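Local coordinates for FBP protein (Leishmania major, PDB 5OEY) that catalyses the hydrolysis of fructose 1,6-bisphosphate to fructose 6-phosphate and phosphate, as a magnesium-dependent homotetramer, at the interface of chains A and B. Sequence-based numbering; all coordinates share one arbitrary frame. Chains: chain A/B, FBP protein.

The interface of chains A and B. Residues chain A 43, 47, 177, 192, 194-195; chain B 47-48.
B:Arg47 and A:Arg47 both send CG anti to the backbone N (chi1 near -168°) from the ends of their 27-48 helices, but then diverge: the B chain bends at chi2, the A chain at chi3 (-68°). The side chains reach toward each other tip to tip and overlap their guanidinium faces, with planes 33° apart and NE of A:Arg47 over the centre of the B:Arg47 group. Two like charges laid face over face at this tilt should repel, and A:Glu43 probably offsets them, its carboxylate serving both arginines. OE2 takes a hydrogen-bonded salt bridge from NE of A:Arg47 at 2.6 Å, one helical turn away, while OE1 forms a longer salt bridge, whose hydrogen bond is weak, with NH2 of B:Arg47 at 3.3 Å. On the other branch, NH1 of B:Arg47 gives a weak hydrogen bond to OG1 of A:Thr177 at 3.1 Å; this short hydroxyl offers an acceptor beside the arginine. A long, flat arginine with several N-H donors suits this place, because its face, both terminal nitrogens and its aliphatic stem can all be used.

Rigid A:Pro194 slides past that side chain, its CB 3.8 Å from CZ of B:Arg47, and sets its CG over the rim of the B:Arg48 guanidinium. Next to it, the short amide of A:Asn195 accepts at OD1 a nearly straight bond from NH2 of B:Arg48 (2.9 Å), lying in the guanidinium plane. Backbone groups are joined by a water that contacts A:Thr177 N, A:Leu192 O and B:Arg47 O, the last at 2.9 Å. Within a two-fold symmetric interface, though the two Arg47 chains bend differently, this patch docks one subunit's helix end against its neighbour's same helix end, strands 177-182 and 187-193 and the following loop, helping to hold the homotetramer together.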
# COMPACT_ATOMS: atom_id res chain seq x y z
N GLU A 43 3.08 -12.50 -1.20
CA GLU A 43 2.16 -11.72 -0.37
C GLU A 43 1.31 -10.73 -1.21
O GLU A 43 0.10 -10.63 -1.02
CB GLU A 43 2.94 -10.95 0.69
CG GLU A 43 2.09 -10.36 1.81
CD GLU A 43 1.30 -9.09 1.43
OE1 GLU A 43 1.86 -8.19 0.74
OE2 GLU A 43 0.11 -9.00 1.89
N ARG A 47 -2.85 -10.95 -1.49
CA ARG A 47 -3.70 -9.86 -0.99
C ARG A 47 -4.74 -9.39 -2.03
O ARG A 47 -5.85 -8.99 -1.66
CB ARG A 47 -2.82 -8.69 -0.46
CG ARG A 47 -3.54 -7.61 0.36
CD ARG A 47 -2.58 -6.82 1.31
NE ARG A 47 -2.00 -7.57 2.43
CZ ARG A 47 -2.63 -7.88 3.57
NH1 ARG A 47 -3.93 -7.57 3.75
NH2 ARG A 47 -1.98 -8.54 4.52
N THR A 177 2.16 -10.17 7.85
CA THR A 177 3.00 -11.14 7.13
C THR A 177 4.27 -11.45 7.94
O THR A 177 5.08 -10.55 8.15
CB THR A 177 3.37 -10.61 5.75
OG1 THR A 177 2.16 -10.31 5.06
CG2 THR A 177 4.16 -11.63 4.99
N LEU A 192 6.63 -8.15 8.17
CA LEU A 192 6.73 -7.26 7.03
C LEU A 192 6.15 -5.90 7.37
O LEU A 192 5.02 -5.79 7.82
CB LEU A 192 5.99 -7.85 5.83
CG LEU A 192 5.99 -7.09 4.50
CD1 LEU A 192 7.39 -6.81 4.01
CD2 LEU A 192 5.22 -7.88 3.46
N PRO A 194 4.77 -3.16 5.44
CA PRO A 194 4.40 -2.88 4.05
C PRO A 194 4.79 -1.47 3.54
O PRO A 194 4.97 -1.29 2.34
CB PRO A 194 2.89 -3.08 4.04
CG PRO A 194 2.47 -2.75 5.41
CD PRO A 194 3.58 -3.25 6.30
N ASN A 195 4.94 -0.50 4.45
CA ASN A 195 5.32 0.86 4.05
C ASN A 195 6.74 0.97 3.51
O ASN A 195 7.03 1.87 2.70
CB ASN A 195 5.17 1.84 5.19
CG ASN A 195 3.77 1.90 5.70
OD1 ASN A 195 2.90 1.29 5.12
ND2 ASN A 195 3.53 2.63 6.81
N ARG B 47 -2.09 -4.98 10.67
CA ARG B 47 -0.97 -5.32 9.80
C ARG B 47 0.39 -4.93 10.36
O ARG B 47 1.39 -5.61 10.13
CB ARG B 47 -1.21 -4.74 8.38
CG ARG B 47 -0.26 -5.28 7.31
CD ARG B 47 -0.96 -5.52 5.99
NE ARG B 47 -0.12 -5.42 4.78
CZ ARG B 47 0.82 -6.30 4.36
NH1 ARG B 47 1.15 -7.42 5.04
NH2 ARG B 47 1.48 -6.04 3.22
N ARG B 48 0.42 -3.85 11.13
CA ARG B 48 1.66 -3.32 11.69
C ARG B 48 1.75 -3.48 13.22
O ARG B 48 2.71 -3.00 13.83
CB ARG B 48 1.80 -1.84 11.34
CG ARG B 48 2.02 -1.54 9.88
CD ARG B 48 1.76 -0.08 9.59
NE ARG B 48 1.54 0.19 8.17
CZ ARG B 48 0.42 -0.08 7.47
NH1 ARG B 48 -0.66 -0.66 8.03
NH2 ARG B 48 0.37 0.23 6.16
O HOH W 1 2.74 -7.08 7.99